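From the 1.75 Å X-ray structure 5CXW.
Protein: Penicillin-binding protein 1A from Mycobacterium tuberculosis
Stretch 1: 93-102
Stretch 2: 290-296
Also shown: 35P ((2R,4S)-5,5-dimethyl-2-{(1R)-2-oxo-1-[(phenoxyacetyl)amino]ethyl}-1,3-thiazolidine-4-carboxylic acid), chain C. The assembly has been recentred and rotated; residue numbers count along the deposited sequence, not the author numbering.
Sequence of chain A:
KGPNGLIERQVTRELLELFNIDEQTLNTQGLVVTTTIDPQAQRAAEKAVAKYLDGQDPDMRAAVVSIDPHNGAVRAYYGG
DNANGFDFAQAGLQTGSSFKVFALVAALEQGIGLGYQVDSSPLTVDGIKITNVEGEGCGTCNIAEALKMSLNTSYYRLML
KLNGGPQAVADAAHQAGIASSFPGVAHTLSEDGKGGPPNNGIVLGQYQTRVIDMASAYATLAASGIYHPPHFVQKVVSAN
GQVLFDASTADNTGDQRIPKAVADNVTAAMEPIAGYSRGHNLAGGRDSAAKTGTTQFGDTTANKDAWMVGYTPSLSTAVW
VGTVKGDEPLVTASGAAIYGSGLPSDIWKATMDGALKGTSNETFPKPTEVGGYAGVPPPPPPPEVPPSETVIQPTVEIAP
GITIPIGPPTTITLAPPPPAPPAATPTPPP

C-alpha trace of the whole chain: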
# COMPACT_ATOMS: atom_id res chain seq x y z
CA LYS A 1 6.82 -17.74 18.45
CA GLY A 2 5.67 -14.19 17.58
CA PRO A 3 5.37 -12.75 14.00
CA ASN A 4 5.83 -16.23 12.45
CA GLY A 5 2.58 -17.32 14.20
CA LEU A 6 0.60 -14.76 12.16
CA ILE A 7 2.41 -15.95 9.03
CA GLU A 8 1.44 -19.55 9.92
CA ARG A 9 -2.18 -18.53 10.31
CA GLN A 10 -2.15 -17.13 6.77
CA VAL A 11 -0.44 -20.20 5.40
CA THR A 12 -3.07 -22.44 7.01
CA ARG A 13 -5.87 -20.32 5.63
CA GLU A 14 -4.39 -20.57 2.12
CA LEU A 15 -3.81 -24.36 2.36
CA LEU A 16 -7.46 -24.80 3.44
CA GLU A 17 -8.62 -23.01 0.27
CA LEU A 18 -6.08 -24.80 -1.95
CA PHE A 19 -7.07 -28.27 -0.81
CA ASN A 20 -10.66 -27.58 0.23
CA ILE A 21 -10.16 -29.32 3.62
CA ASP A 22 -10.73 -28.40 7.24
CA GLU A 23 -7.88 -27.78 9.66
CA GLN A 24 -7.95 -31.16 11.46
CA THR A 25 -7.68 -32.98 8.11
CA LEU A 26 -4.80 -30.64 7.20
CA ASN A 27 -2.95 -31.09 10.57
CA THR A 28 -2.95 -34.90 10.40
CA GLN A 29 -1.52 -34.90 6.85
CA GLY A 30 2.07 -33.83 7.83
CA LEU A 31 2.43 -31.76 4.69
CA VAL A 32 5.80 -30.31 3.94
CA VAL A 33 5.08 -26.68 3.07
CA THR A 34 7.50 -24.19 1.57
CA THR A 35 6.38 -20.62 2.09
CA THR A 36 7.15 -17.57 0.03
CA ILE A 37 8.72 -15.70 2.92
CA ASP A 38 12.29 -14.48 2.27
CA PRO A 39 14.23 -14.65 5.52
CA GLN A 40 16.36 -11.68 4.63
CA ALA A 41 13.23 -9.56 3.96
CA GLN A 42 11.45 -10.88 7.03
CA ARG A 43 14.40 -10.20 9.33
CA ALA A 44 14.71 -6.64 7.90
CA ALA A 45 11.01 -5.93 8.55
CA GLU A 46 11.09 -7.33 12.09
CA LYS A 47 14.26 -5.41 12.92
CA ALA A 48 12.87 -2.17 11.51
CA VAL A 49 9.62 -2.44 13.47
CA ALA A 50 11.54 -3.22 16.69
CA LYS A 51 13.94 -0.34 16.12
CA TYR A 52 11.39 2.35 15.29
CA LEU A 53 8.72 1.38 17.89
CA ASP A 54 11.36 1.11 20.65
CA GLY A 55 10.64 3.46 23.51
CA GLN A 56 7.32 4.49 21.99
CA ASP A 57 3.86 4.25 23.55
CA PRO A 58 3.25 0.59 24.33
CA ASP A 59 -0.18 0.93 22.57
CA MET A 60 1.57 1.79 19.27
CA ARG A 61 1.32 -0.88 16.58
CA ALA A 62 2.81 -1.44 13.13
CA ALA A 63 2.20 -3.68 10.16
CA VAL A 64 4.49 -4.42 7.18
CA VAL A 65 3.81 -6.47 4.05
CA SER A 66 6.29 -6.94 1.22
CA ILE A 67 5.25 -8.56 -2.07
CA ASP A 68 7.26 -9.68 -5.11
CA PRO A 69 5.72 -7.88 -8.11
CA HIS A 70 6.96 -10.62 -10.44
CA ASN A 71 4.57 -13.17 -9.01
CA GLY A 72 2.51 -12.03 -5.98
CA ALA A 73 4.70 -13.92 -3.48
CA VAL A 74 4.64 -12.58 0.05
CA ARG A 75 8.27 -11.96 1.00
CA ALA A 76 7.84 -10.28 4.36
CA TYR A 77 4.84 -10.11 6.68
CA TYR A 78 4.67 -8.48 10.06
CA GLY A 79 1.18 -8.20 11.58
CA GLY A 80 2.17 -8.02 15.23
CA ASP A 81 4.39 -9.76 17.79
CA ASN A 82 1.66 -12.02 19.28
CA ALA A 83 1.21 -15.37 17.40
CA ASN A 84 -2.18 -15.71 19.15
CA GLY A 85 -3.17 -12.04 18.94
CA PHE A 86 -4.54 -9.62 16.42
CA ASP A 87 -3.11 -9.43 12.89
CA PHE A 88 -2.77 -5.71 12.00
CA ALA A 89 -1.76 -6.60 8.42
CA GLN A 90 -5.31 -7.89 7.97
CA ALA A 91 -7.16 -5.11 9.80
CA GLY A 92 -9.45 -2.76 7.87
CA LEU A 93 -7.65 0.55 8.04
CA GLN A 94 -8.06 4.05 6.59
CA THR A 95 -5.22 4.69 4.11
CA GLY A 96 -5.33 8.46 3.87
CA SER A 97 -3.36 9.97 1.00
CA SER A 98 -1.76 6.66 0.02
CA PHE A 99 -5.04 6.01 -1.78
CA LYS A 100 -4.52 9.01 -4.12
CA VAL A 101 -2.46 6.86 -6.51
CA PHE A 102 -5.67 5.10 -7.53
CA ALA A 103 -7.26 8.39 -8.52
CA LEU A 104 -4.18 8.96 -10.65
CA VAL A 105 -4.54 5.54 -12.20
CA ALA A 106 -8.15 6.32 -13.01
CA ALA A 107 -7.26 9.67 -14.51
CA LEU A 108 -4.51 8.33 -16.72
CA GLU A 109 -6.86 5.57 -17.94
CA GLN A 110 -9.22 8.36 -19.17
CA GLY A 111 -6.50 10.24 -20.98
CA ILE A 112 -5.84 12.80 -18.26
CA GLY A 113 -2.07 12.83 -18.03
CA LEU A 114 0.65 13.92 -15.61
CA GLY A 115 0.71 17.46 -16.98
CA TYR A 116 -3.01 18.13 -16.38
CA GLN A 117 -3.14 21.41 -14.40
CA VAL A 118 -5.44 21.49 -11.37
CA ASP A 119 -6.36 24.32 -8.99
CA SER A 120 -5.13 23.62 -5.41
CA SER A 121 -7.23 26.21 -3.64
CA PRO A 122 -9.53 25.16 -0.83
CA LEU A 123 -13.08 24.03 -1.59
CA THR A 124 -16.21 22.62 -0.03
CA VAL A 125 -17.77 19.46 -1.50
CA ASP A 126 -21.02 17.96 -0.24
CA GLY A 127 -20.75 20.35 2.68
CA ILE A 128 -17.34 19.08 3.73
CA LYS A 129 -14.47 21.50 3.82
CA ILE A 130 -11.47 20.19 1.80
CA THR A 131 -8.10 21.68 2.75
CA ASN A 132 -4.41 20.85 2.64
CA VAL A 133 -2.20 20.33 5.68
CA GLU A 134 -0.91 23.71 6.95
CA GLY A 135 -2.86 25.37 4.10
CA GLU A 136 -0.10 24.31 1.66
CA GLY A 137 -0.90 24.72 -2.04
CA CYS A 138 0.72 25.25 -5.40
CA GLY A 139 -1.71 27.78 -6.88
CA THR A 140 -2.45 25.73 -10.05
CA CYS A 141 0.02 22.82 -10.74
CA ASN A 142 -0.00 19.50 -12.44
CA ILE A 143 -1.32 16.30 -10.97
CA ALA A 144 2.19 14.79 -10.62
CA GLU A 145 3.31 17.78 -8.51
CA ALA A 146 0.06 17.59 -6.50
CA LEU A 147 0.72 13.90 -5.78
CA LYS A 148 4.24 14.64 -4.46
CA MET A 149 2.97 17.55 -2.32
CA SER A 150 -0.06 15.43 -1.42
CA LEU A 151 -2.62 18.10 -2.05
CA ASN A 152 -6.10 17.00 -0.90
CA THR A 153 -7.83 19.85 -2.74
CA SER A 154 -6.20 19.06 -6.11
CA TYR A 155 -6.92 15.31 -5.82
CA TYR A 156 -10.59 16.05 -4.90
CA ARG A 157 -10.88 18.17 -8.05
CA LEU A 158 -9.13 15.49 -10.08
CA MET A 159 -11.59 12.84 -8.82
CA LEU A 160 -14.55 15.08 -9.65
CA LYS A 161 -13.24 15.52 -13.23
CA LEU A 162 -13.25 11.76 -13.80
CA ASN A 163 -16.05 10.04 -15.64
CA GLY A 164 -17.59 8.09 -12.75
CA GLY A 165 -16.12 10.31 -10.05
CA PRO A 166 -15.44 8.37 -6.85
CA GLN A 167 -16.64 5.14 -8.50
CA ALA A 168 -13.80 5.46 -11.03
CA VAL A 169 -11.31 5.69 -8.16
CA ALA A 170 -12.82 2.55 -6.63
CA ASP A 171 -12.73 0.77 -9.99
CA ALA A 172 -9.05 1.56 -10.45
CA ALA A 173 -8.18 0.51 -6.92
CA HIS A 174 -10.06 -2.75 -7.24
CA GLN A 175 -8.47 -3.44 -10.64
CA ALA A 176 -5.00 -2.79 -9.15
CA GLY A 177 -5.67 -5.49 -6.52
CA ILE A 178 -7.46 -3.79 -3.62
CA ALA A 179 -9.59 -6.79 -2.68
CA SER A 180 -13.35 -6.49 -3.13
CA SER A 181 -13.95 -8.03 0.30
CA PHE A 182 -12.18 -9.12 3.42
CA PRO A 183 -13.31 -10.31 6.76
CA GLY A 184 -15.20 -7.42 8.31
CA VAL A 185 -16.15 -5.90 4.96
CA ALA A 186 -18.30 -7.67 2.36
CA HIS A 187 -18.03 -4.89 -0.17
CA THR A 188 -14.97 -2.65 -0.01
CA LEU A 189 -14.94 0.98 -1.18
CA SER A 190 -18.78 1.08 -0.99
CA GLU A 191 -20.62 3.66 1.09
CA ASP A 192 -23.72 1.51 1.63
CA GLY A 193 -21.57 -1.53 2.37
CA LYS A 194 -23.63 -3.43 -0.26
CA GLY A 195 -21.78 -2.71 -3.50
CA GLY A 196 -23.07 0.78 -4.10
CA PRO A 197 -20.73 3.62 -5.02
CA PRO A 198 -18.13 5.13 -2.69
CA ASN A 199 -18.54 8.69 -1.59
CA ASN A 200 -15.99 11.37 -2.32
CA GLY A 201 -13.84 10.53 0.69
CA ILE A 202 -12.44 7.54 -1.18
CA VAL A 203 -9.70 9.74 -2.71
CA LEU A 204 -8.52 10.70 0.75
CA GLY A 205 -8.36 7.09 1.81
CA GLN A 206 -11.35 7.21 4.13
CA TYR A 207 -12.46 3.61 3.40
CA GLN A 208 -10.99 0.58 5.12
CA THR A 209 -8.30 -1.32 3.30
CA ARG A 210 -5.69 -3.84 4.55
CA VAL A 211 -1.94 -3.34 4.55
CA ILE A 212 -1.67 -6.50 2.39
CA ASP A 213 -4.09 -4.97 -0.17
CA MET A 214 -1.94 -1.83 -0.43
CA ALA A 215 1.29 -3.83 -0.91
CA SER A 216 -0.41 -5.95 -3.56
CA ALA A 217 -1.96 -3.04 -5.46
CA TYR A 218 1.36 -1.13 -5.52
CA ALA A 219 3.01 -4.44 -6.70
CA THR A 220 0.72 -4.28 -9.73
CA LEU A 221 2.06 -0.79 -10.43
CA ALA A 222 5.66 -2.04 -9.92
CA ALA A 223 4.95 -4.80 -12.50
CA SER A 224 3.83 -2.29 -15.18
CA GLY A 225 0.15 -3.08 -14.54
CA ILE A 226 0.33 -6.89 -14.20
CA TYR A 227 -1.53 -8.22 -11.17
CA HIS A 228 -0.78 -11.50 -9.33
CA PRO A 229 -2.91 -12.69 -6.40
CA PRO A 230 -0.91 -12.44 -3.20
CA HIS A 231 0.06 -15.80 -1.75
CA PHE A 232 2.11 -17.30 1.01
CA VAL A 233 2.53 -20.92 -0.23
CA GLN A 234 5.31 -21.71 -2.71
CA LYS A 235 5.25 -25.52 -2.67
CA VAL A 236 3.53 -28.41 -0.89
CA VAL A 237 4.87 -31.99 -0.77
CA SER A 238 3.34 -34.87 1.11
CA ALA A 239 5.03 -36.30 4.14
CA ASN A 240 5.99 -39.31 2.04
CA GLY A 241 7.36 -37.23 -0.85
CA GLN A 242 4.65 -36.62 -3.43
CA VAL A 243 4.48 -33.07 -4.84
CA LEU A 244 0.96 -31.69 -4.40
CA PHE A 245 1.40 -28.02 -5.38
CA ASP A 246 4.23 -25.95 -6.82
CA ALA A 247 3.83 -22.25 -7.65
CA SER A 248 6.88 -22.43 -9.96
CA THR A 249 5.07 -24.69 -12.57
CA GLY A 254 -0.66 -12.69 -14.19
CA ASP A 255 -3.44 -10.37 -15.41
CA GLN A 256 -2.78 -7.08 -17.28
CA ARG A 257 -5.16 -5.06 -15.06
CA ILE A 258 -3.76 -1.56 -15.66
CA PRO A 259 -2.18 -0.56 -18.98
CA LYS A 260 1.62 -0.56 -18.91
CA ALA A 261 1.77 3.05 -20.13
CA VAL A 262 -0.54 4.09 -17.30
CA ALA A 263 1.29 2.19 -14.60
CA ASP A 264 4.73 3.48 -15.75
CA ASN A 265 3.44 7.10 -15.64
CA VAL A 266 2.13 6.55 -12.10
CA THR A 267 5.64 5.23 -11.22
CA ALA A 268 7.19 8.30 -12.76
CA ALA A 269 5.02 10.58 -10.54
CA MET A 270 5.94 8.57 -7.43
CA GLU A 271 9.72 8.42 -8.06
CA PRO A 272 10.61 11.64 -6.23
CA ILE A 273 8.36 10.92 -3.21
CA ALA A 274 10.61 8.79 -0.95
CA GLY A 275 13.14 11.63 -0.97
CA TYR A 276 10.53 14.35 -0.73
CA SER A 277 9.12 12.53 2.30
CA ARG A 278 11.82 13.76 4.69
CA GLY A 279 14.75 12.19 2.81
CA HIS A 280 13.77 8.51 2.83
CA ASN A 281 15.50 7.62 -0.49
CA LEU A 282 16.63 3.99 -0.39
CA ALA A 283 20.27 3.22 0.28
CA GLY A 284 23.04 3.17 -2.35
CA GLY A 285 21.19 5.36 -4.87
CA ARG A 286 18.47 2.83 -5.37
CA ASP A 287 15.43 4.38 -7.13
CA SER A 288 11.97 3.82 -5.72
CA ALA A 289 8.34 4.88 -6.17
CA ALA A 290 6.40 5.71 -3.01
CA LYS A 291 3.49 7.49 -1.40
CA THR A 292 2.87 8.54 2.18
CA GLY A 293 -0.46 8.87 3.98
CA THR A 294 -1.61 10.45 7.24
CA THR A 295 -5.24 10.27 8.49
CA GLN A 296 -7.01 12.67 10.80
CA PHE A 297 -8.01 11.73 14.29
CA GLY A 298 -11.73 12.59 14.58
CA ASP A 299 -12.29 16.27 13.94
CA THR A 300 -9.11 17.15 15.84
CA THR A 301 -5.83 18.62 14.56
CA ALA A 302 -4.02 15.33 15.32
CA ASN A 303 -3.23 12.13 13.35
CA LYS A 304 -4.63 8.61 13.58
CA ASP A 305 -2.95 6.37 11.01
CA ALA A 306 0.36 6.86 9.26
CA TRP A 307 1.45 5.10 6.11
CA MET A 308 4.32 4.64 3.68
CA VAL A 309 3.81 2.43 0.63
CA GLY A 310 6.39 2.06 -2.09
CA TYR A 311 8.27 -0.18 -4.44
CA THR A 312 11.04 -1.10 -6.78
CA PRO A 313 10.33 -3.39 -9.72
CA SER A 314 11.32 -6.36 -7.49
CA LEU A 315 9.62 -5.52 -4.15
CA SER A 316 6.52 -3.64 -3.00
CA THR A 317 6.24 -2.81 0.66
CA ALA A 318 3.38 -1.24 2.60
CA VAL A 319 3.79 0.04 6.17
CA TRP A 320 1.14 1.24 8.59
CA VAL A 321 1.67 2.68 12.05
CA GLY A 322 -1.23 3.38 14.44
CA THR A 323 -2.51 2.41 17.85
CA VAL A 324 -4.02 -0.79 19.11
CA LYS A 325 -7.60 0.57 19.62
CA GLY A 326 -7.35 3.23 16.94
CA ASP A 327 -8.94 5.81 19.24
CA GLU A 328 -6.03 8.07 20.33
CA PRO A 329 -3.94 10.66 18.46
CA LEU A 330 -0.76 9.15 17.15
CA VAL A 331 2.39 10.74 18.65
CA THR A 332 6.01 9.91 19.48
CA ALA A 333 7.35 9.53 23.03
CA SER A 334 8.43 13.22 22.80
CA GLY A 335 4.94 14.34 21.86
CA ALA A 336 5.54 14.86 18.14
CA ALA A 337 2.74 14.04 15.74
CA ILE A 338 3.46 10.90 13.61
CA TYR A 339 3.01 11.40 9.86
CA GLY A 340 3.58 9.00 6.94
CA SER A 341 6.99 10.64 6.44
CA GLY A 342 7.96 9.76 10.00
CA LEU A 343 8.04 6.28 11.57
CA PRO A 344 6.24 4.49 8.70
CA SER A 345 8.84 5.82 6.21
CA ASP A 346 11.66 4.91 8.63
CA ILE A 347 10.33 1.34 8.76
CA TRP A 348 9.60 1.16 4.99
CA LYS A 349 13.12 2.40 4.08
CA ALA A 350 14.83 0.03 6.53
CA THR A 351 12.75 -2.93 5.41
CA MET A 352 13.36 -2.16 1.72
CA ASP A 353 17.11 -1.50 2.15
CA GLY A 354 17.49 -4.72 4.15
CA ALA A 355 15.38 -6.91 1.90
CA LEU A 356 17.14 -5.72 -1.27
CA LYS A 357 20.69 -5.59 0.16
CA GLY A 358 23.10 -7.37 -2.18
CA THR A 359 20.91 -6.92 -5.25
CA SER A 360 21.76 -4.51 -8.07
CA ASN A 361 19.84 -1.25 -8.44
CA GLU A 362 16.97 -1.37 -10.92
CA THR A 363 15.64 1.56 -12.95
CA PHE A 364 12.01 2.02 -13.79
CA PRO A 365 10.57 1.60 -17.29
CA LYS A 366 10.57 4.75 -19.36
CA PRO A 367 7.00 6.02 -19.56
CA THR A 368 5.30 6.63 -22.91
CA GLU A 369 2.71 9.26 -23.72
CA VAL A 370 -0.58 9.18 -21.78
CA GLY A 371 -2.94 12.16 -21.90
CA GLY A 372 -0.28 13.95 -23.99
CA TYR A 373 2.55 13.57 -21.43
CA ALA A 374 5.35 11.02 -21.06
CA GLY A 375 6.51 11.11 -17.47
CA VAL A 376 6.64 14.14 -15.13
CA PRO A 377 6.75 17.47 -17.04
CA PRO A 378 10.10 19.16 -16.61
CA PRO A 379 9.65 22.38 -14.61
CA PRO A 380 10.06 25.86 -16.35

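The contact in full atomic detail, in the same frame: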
# COMPACT_ATOMS: atom_id res chain seq x y z
N LEU A 93 -8.24 -0.68 7.63
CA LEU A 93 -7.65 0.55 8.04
C LEU A 93 -7.87 1.67 7.03
O LEU A 93 -7.75 1.44 5.84
CB LEU A 93 -6.15 0.35 8.29
CG LEU A 93 -5.76 -0.63 9.40
CD1 LEU A 93 -4.26 -0.96 9.38
CD2 LEU A 93 -6.17 -0.06 10.77
N GLN A 94 -8.07 2.90 7.51
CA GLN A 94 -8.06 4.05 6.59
C GLN A 94 -6.64 4.28 6.09
O GLN A 94 -5.68 4.20 6.86
CB GLN A 94 -8.57 5.34 7.27
CG GLN A 94 -10.00 5.18 7.79
CD GLN A 94 -10.48 6.47 8.35
OE1 GLN A 94 -9.91 6.98 9.29
NE2 GLN A 94 -11.53 7.02 7.78
N THR A 95 -6.53 4.54 4.80
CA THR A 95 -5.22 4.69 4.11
C THR A 95 -4.74 6.12 3.90
O THR A 95 -3.55 6.34 3.52
CB THR A 95 -5.30 4.00 2.74
OG1 THR A 95 -6.42 4.53 2.03
CG2 THR A 95 -5.46 2.53 2.93
N GLY A 96 -5.66 7.09 4.09
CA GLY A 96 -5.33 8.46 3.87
C GLY A 96 -4.82 8.65 2.45
O GLY A 96 -5.28 7.99 1.52
N SER A 97 -3.83 9.53 2.31
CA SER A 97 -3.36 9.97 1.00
C SER A 97 -2.66 8.89 0.21
O SER A 97 -2.40 9.11 -0.98
CB SER A 97 -2.41 11.13 1.14
OG SER A 97 -3.09 12.28 1.68
N SER A 98 -2.37 7.73 0.80
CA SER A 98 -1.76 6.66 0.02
C SER A 98 -2.74 6.15 -1.03
O SER A 98 -2.33 5.50 -2.00
CB SER A 98 -1.22 5.55 0.91
OG SER A 98 -2.22 4.87 1.64
N PHE A 99 -4.04 6.46 -0.85
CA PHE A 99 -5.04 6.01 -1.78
C PHE A 99 -5.11 6.92 -3.03
O PHE A 99 -5.73 6.52 -4.06
CB PHE A 99 -6.42 5.96 -1.13
CG PHE A 99 -7.20 4.74 -1.52
CD1 PHE A 99 -6.82 3.51 -1.05
CD2 PHE A 99 -8.28 4.81 -2.37
CE1 PHE A 99 -7.46 2.38 -1.42
CE2 PHE A 99 -8.97 3.65 -2.72
CZ PHE A 99 -8.55 2.45 -2.25
N LYS A 100 -4.45 8.09 -3.00
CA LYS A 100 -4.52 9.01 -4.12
C LYS A 100 -4.01 8.40 -5.43
O LYS A 100 -4.40 8.84 -6.53
CB LYS A 100 -3.71 10.31 -3.86
CG LYS A 100 -4.35 11.20 -2.83
CD LYS A 100 -3.53 12.42 -2.49
CE LYS A 100 -4.24 13.18 -1.41
NZ LYS A 100 -3.41 14.23 -0.94
N VAL A 101 -3.06 7.47 -5.32
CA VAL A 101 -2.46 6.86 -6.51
C VAL A 101 -3.52 6.21 -7.35
O VAL A 101 -3.39 6.13 -8.57
CB VAL A 101 -1.29 5.87 -6.21
CG1 VAL A 101 -0.25 6.53 -5.38
CG2 VAL A 101 -1.80 4.57 -5.60
N PHE A 102 -4.62 5.74 -6.73
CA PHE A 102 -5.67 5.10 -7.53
C PHE A 102 -6.51 6.10 -8.29
O PHE A 102 -7.03 5.77 -9.37
CB PHE A 102 -6.52 4.15 -6.64
CG PHE A 102 -5.67 3.16 -5.96
CD1 PHE A 102 -4.85 2.30 -6.71
CD2 PHE A 102 -5.58 3.09 -4.59
CE1 PHE A 102 -3.99 1.41 -6.09
CE2 PHE A 102 -4.71 2.18 -3.97
CZ PHE A 102 -3.90 1.35 -4.72
N ALA A 290 7.04 5.79 -4.31
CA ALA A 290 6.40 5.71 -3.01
C ALA A 290 5.33 6.73 -2.80
O ALA A 290 5.25 7.76 -3.55
CB ALA A 290 7.49 5.82 -1.93
N LYS A 291 4.51 6.51 -1.78
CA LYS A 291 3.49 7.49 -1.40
C LYS A 291 3.20 7.34 0.09
O LYS A 291 2.95 6.26 0.56
CB LYS A 291 2.21 7.34 -2.23
CG LYS A 291 1.17 8.42 -1.91
CD LYS A 291 1.55 9.81 -2.45
CE LYS A 291 0.60 10.90 -1.94
NZ LYS A 291 0.87 11.27 -0.54
N THR A 292 3.22 8.48 0.78
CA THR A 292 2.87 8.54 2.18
C THR A 292 1.37 8.76 2.36
O THR A 292 0.65 9.26 1.45
CB THR A 292 3.56 9.72 2.87
OG1 THR A 292 3.33 10.90 2.11
CG2 THR A 292 5.07 9.43 3.07
N GLY A 293 0.89 8.48 3.57
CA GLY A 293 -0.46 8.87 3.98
C GLY A 293 -0.52 9.19 5.45
O GLY A 293 0.19 8.58 6.22
N THR A 294 -1.40 10.12 5.84
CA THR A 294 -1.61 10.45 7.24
C THR A 294 -3.10 10.79 7.40
O THR A 294 -3.59 11.67 6.72
CB THR A 294 -0.80 11.66 7.68
OG1 THR A 294 0.60 11.54 7.35
CG2 THR A 294 -0.93 11.82 9.19
N THR A 295 -3.80 10.01 8.22
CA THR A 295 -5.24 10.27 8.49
C THR A 295 -5.44 11.17 9.71
O THR A 295 -4.62 11.23 10.63
CB THR A 295 -6.03 8.98 8.65
OG1 THR A 295 -5.63 8.32 9.81
CG2 THR A 295 -5.79 8.02 7.52
N GLN A 296 -6.58 11.84 9.70
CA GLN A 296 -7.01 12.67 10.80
C GLN A 296 -7.66 11.86 11.91
O GLN A 296 -8.48 10.97 11.66
CB GLN A 296 -8.05 13.69 10.28
CG GLN A 296 -8.69 14.57 11.33
CD GLN A 296 -9.59 15.61 10.67
OE1 GLN A 296 -10.17 15.37 9.58
NE2 GLN A 296 -9.77 16.76 11.35
C24 35P C . -6.41 17.02 8.87
C23 35P C . -6.60 17.35 10.21
C22 35P C . -5.89 16.71 11.20
C21 35P C . -4.96 15.72 10.88
C20 35P C . -4.75 15.38 9.56
C19 35P C . -5.47 16.04 8.54
O1 35P C . -5.30 15.76 7.21
C2 35P C . -4.18 14.97 6.81
C3 35P C . -4.04 15.06 5.32
O18 35P C . -4.44 16.04 4.72
N4 35P C . -3.43 14.01 4.77
C5 35P C . -3.14 13.96 3.35
C6 35P C . -3.03 12.54 2.98
O17 35P C . -2.80 11.60 3.77
C8 35P C . -1.79 14.69 2.92
N7 35P C . -0.89 13.58 2.87
S11 35P C . -1.07 15.82 3.98
C10 35P C . 0.31 14.89 4.45
C12 35P C . 0.54 14.99 5.96
C15 35P C . 1.59 15.32 3.78
C9 35P C . -0.08 13.46 4.07
C13 35P C . 0.98 12.43 3.85
O14 35P C . 1.33 12.23 2.64
O16 35P C . 1.40 11.81 4.85
O HOH W 1 -9.79 9.66 9.57

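No direct hydrogen bond crosses between these two stretches; they are joined through a ligand, the opened penicillin 35P, which is covalently attached to one and hydrogen-bonded to both. Such acyl-enzymes illustrate how a turn and a neighbouring strand can share one bound acyl group. Ser97 OG lies 1.3 Å from 35P C6, the length of an ester bond. The resulting carbonyl oxygen, 35P O17, accepts hydrogen bonds from Ser97 N at 2.7 Å and Thr294 N at 2.9 Å, so each stretch supplies one amide to the oxyanion hole. The strand also holds the ligand's amide and carboxylate: Thr294 O accepts a hydrogen bond from 35P N4 at 3.1 Å, while Thr292 OG1 and Thr294 OG1 reach the carboxylate oxygens O14 and O16 of 35P at 2.5 and 2.6 Å, respectively. Alternation explains this layout, since both threonines direct their CA-to-CB bonds away from the turn, whereas Lys291 and Thr295 direct theirs toward it.

The direct contact is one of close packing, burying 394 Å² summed over both sides. At its centre Gly293 CA sits 3.8 Å from Ser97 N; a CB here would clash with Thr95 O and Ser98 N, so glycine allows the approach. Gly96, whose positive phi itself favours glycine, brings its N to 3.6 Å from Thr295 CG2, and that methyl also meets Gln94 CB at 3.9 Å. Lys291, the residue most covered, lays its aliphatic chain along stretch 1, with CE 3.6 Å from Ser97 O and CB 4.1 Å from Val101 CG1, while its NZ donates to Thr292 O at 2.8 Å. The turn is braced internally by Ser98 OG, which donates to Thr95 O at 2.7 Å. Farther along, a water O lies 2.7 Å from Gln94 OE1 and 2.8 Å from Gln296 O, bridging the two stretches as a second indirect link.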